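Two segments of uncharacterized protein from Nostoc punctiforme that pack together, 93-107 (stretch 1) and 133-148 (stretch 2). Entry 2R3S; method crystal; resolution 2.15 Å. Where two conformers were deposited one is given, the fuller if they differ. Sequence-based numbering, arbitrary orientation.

Stretch 1, residues 93-107: YVGDAIEFLLSPMIT
Stretch 2, residues 133-148: EHPVWVQFAKAMSPMM

Helical segments can pack with no hydrogen bond between them, and this pair from an uncharacterized Nostoc punctiforme protein is a worked example: 761 Å² is buried, summed over both sides. The register is antiparallel. CA atoms pair as Val94 with Pro146 (6.6 Å), Ala97 with Ala143 (4.9 Å), Phe100 with Phe140 (5.4 Å) and Met105 with Val136 (6.3 Å).

Backbone hydrogen bonds form within each stretch; several early in the second helix are weak, such as Trp137 N to His134 O at 3.4 Å. In the first, a 3-10 segment at 95-97 leads into a helix that continues through Leu101; Leu102 (phi/psi -111/21) leaves helical geometry, and Ser103 (-65/135) sits at the N-cap, right before the helix 104-107. Ser103, chi1 t, caps it, its OG accepting from Met105 N at 3.1 Å. His134 (-61/131, chi1 t) acts similarly before the turn leading into the helix that runs on to Ala143, where its ND1 accepts from Val136 N at 3.2 Å. Before the first helix, Tyr93 OH donates to Asp96 OD1 at 2.8 Å.

Aromatic packing centers on Phe100 (chi1 t, chi2 79°), a knob among Val136, Trp137, Phe140 and Ala143. Phe140, also t, turns its edge to the Phe100 face: the planes meet at 86°, the centroids lie 4.9 Å apart, and Phe100 CZ is 3.6 Å from Phe140 CD2. At the Phe100 edge, CD1 comes within 3.6 Å of Val136 O. Trp137 points its CA-to-CB bond away, yet its ring returns obliquely, bringing CZ3 to 3.9 Å from Phe100 CE1, with planes at 36°.

Close backbone approach accompanies small residues. Ala143 CB lies 3.6 Å from Asp96 O, and Ala97 CA is 3.7 Å from Ala143 O.

Selenomethionines fill the space around these contacts. Met144 (m, m, m) places SE 3.8 Å from Ala97 CB, 4.0 Å from Leu101 CG and 4.0 Å from Phe100 CD2, oblique to that ring. Met147 (m, p, p) leaves sideways, and its SE packs 3.7 Å from Val94 CG1 (chi1 m). At the other end, Met105 (m, t, chi3 -94°) sets SE 3.7 Å from Pro135 CG and 3.8 Å from His134 CE1, at the imidazole edge.

Apolar contacts converge on Val136 (chi1 p): its CG2 lies 3.6 Å from Met105 CB, 3.8 Å from Ile106 CG1 and 3.7 Å from Phe100 CE1. The same methyl is 4.2 Å from Ser103 OG. Gln139 (m, m, chi3 -62°) adds a polar atom without a hydrogen bond to the first stretch, its OE1 resting 3.7 Å from Glu99 CB.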

# COMPACT_ATOMS: atom_id res chain seq x y z
N TYR A 93 7.00 -13.15 17.59
CA TYR A 93 6.00 -12.14 17.30
C TYR A 93 6.66 -10.82 17.01
O TYR A 93 7.38 -10.30 17.84
CB TYR A 93 5.05 -11.99 18.48
CG TYR A 93 4.02 -10.89 18.29
CD1 TYR A 93 2.96 -11.08 17.45
CD2 TYR A 93 4.12 -9.68 18.97
CE1 TYR A 93 2.04 -10.10 17.24
CE2 TYR A 93 3.17 -8.69 18.78
CZ TYR A 93 2.13 -8.91 17.91
OH TYR A 93 1.16 -7.97 17.68
N VAL A 94 6.39 -10.26 15.83
CA VAL A 94 6.89 -8.96 15.45
C VAL A 94 5.77 -7.96 15.14
O VAL A 94 6.02 -6.84 14.74
CB VAL A 94 7.82 -9.06 14.23
CG1 VAL A 94 9.15 -9.73 14.64
CG2 VAL A 94 7.13 -9.79 13.11
N GLY A 95 4.54 -8.33 15.39
CA GLY A 95 3.41 -7.54 14.96
C GLY A 95 3.38 -6.10 15.45
O GLY A 95 2.82 -5.27 14.79
N ASP A 96 3.96 -5.81 16.62
CA ASP A 96 3.91 -4.45 17.14
C ASP A 96 4.93 -3.53 16.49
O ASP A 96 4.98 -2.34 16.83
CB ASP A 96 3.99 -4.45 18.66
CG ASP A 96 2.75 -5.12 19.32
OD1 ASP A 96 1.70 -5.36 18.66
OD2 ASP A 96 2.85 -5.43 20.51
N ALA A 97 5.69 -4.03 15.52
CA ALA A 97 6.54 -3.15 14.70
C ALA A 97 5.71 -2.05 14.04
O ALA A 97 6.25 -0.97 13.74
CB ALA A 97 7.34 -3.96 13.62
N ILE A 98 4.41 -2.30 13.82
CA ILE A 98 3.54 -1.28 13.21
C ILE A 98 3.47 0.01 14.05
O ILE A 98 3.11 1.07 13.53
CB ILE A 98 2.07 -1.78 12.92
CG1 ILE A 98 1.32 -2.10 14.23
CG2 ILE A 98 2.06 -2.97 11.95
CD1 ILE A 98 -0.27 -2.23 14.02
N GLU A 99 3.81 -0.06 15.33
CA GLU A 99 3.83 1.16 16.15
C GLU A 99 4.81 2.21 15.67
O GLU A 99 4.59 3.42 15.86
CB GLU A 99 4.07 0.80 17.61
CG GLU A 99 2.83 0.18 18.28
CD GLU A 99 3.10 -0.34 19.70
OE1 GLU A 99 4.17 0.00 20.28
OE2 GLU A 99 2.24 -1.11 20.23
N PHE A 100 5.90 1.75 15.06
CA PHE A 100 6.81 2.61 14.31
C PHE A 100 6.42 2.69 12.83
O PHE A 100 6.20 3.79 12.31
CB PHE A 100 8.26 2.13 14.46
CG PHE A 100 9.22 2.86 13.57
CD1 PHE A 100 9.67 4.13 13.90
CD2 PHE A 100 9.63 2.31 12.38
CE1 PHE A 100 10.50 4.83 13.06
CE2 PHE A 100 10.45 3.01 11.53
CZ PHE A 100 10.89 4.27 11.87
N LEU A 101 6.30 1.52 12.17
CA LEU A 101 6.22 1.48 10.71
C LEU A 101 4.97 2.16 10.16
O LEU A 101 5.00 2.73 9.07
CB LEU A 101 6.33 0.05 10.18
CG LEU A 101 7.69 -0.63 10.35
CD1 LEU A 101 7.51 -2.09 9.99
CD2 LEU A 101 8.77 0.04 9.48
N LEU A 102 3.89 2.13 10.94
CA LEU A 102 2.65 2.80 10.59
C LEU A 102 2.37 3.99 11.52
O LEU A 102 1.26 4.44 11.61
CB LEU A 102 1.45 1.81 10.60
CG LEU A 102 1.54 0.67 9.56
CD1 LEU A 102 0.26 -0.10 9.47
CD2 LEU A 102 1.96 1.18 8.17
N SER A 103 3.40 4.51 12.17
CA SER A 103 3.28 5.79 12.87
C SER A 103 3.03 6.89 11.88
O SER A 103 3.68 6.96 10.84
CB SER A 103 4.56 6.16 13.63
OG SER A 103 4.44 7.47 14.16
N PRO A 104 2.08 7.79 12.19
CA PRO A 104 1.87 8.90 11.26
C PRO A 104 3.12 9.73 11.08
O PRO A 104 3.28 10.37 10.06
CB PRO A 104 0.73 9.70 11.88
CG PRO A 104 0.49 9.13 13.24
CD PRO A 104 1.14 7.78 13.33
N MSE A 105 4.02 9.68 12.05
CA MSE A 105 5.29 10.38 12.00
C MSE A 105 6.16 9.84 10.86
O MSE A 105 7.03 10.53 10.35
CB MSE A 105 6.00 10.25 13.35
CG MSE A 105 5.14 10.74 14.54
SE MSE A 105 5.98 10.72 16.29
CE MSE A 105 5.37 8.98 16.95
N ILE A 106 5.92 8.60 10.46
CA ILE A 106 6.57 7.99 9.28
C ILE A 106 5.67 8.08 8.04
O ILE A 106 6.11 8.55 7.00
CB ILE A 106 6.98 6.53 9.57
CG1 ILE A 106 8.06 6.50 10.66
CG2 ILE A 106 7.50 5.86 8.31
CD1 ILE A 106 9.33 7.37 10.28
N THR A 107 4.41 7.64 8.15
CA THR A 107 3.52 7.53 6.99
C THR A 107 3.11 8.88 6.36
O THR A 107 2.82 8.94 5.17
CB THR A 107 2.21 6.72 7.30
OG1 THR A 107 1.40 7.47 8.21
CG2 THR A 107 2.49 5.33 7.89
N GLU A 133 15.48 15.38 19.04
CA GLU A 133 14.67 14.57 19.94
C GLU A 133 13.28 14.20 19.39
O GLU A 133 12.30 14.15 20.14
CB GLU A 133 14.55 15.29 21.28
CG GLU A 133 15.92 15.68 21.83
CD GLU A 133 15.84 16.31 23.22
OE1 GLU A 133 15.29 17.43 23.31
OE2 GLU A 133 16.33 15.69 24.19
N HIS A 134 13.20 13.92 18.08
CA HIS A 134 11.93 13.57 17.47
C HIS A 134 11.45 12.28 18.15
O HIS A 134 12.24 11.34 18.34
CB HIS A 134 12.09 13.36 15.97
CG HIS A 134 10.79 13.38 15.21
ND1 HIS A 134 9.79 12.46 15.43
CD2 HIS A 134 10.33 14.21 14.25
CE1 HIS A 134 8.77 12.72 14.64
NE2 HIS A 134 9.07 13.79 13.91
N PRO A 135 10.17 12.25 18.59
CA PRO A 135 9.68 11.09 19.36
C PRO A 135 9.51 9.79 18.56
O PRO A 135 9.33 8.73 19.15
CB PRO A 135 8.33 11.58 19.89
CG PRO A 135 7.88 12.59 18.90
CD PRO A 135 9.14 13.30 18.46
N VAL A 136 9.56 9.86 17.23
CA VAL A 136 9.48 8.67 16.40
C VAL A 136 10.62 7.68 16.72
O VAL A 136 10.48 6.49 16.49
CB VAL A 136 9.35 9.01 14.89
CG1 VAL A 136 10.72 9.35 14.24
CG2 VAL A 136 8.63 7.88 14.16
N TRP A 137 11.71 8.18 17.30
CA TRP A 137 12.88 7.34 17.61
C TRP A 137 12.74 6.61 18.93
O TRP A 137 13.34 5.55 19.10
CB TRP A 137 14.19 8.14 17.47
CG TRP A 137 14.29 8.70 16.08
CD1 TRP A 137 14.35 10.02 15.72
CD2 TRP A 137 14.24 7.95 14.83
NE1 TRP A 137 14.34 10.14 14.35
CE2 TRP A 137 14.26 8.90 13.78
CE3 TRP A 137 14.18 6.59 14.51
CZ2 TRP A 137 14.23 8.52 12.44
CZ3 TRP A 137 14.14 6.21 13.16
CH2 TRP A 137 14.16 7.17 12.15
N VAL A 138 11.87 7.11 19.81
CA VAL A 138 11.44 6.34 20.98
C VAL A 138 10.56 5.19 20.51
O VAL A 138 10.76 4.06 20.96
CB VAL A 138 10.74 7.23 22.04
CG1 VAL A 138 10.29 6.41 23.29
CG2 VAL A 138 11.67 8.37 22.43
N GLN A 139 9.63 5.46 19.59
CA GLN A 139 8.82 4.39 19.02
C GLN A 139 9.67 3.37 18.29
O GLN A 139 9.46 2.17 18.45
CB GLN A 139 7.71 4.93 18.09
CG GLN A 139 6.53 5.53 18.82
CD GLN A 139 5.99 4.61 19.91
OE1 GLN A 139 5.54 3.50 19.62
NE2 GLN A 139 6.09 5.06 21.16
N PHE A 140 10.66 3.82 17.50
CA PHE A 140 11.55 2.88 16.85
C PHE A 140 12.22 1.99 17.89
O PHE A 140 12.20 0.77 17.76
CB PHE A 140 12.61 3.57 16.01
CG PHE A 140 13.47 2.61 15.21
CD1 PHE A 140 14.52 1.94 15.81
CD2 PHE A 140 13.19 2.36 13.89
CE1 PHE A 140 15.29 1.04 15.10
CE2 PHE A 140 13.95 1.46 13.16
CZ PHE A 140 15.01 0.81 13.76
N ALA A 141 12.82 2.62 18.90
CA ALA A 141 13.57 1.89 19.92
C ALA A 141 12.72 0.84 20.66
O ALA A 141 13.20 -0.24 21.00
CB ALA A 141 14.23 2.86 20.92
N LYS A 142 11.47 1.18 20.95
CA LYS A 142 10.57 0.25 21.62
C LYS A 142 10.04 -0.83 20.68
O LYS A 142 9.93 -1.99 21.06
CB LYS A 142 9.38 0.98 22.27
CG LYS A 142 9.73 1.99 23.37
CD LYS A 142 8.46 2.49 24.07
CE LYS A 142 8.67 3.72 24.95
NZ LYS A 142 9.80 3.55 25.90
N ALA A 143 9.68 -0.44 19.46
CA ALA A 143 8.88 -1.30 18.59
C ALA A 143 9.72 -2.19 17.67
O ALA A 143 9.27 -3.24 17.24
CB ALA A 143 7.92 -0.44 17.74
N MSE A 144 10.93 -1.75 17.34
CA MSE A 144 11.71 -2.39 16.29
C MSE A 144 12.84 -3.27 16.84
O MSE A 144 13.51 -3.97 16.08
CB MSE A 144 12.29 -1.34 15.34
CG MSE A 144 11.26 -0.50 14.69
SE MSE A 144 10.23 -1.49 13.36
CE MSE A 144 11.62 -1.62 11.99
N SER A 145 13.04 -3.27 18.15
CA SER A 145 14.12 -4.04 18.76
C SER A 145 14.06 -5.57 18.58
O SER A 145 15.11 -6.20 18.48
CB SER A 145 14.26 -3.67 20.24
OG SER A 145 13.17 -4.13 20.99
N PRO A 146 12.86 -6.18 18.54
CA PRO A 146 12.76 -7.63 18.27
C PRO A 146 13.50 -8.14 17.02
O PRO A 146 14.20 -9.13 17.09
CB PRO A 146 11.25 -7.88 18.16
CG PRO A 146 10.65 -6.79 19.03
CD PRO A 146 11.52 -5.60 18.78
N MSE A 147 13.38 -7.42 15.91
CA MSE A 147 14.08 -7.77 14.69
C MSE A 147 15.55 -7.42 14.70
O MSE A 147 16.27 -7.82 13.77
CB MSE A 147 13.44 -7.09 13.48
CG MSE A 147 12.02 -7.53 13.25
SE MSE A 147 10.83 -6.40 14.29
CE MSE A 147 11.13 -4.81 13.14
N MSE A 148 16.01 -6.65 15.69
CA MSE A 148 17.42 -6.21 15.70
C MSE A 148 18.25 -7.07 16.64
O MSE A 148 19.48 -6.99 16.64
CB MSE A 148 17.55 -4.73 16.09
CG MSE A 148 16.93 -3.76 15.12
SE MSE A 148 17.38 -4.03 13.21
CE MSE A 148 15.99 -2.86 12.52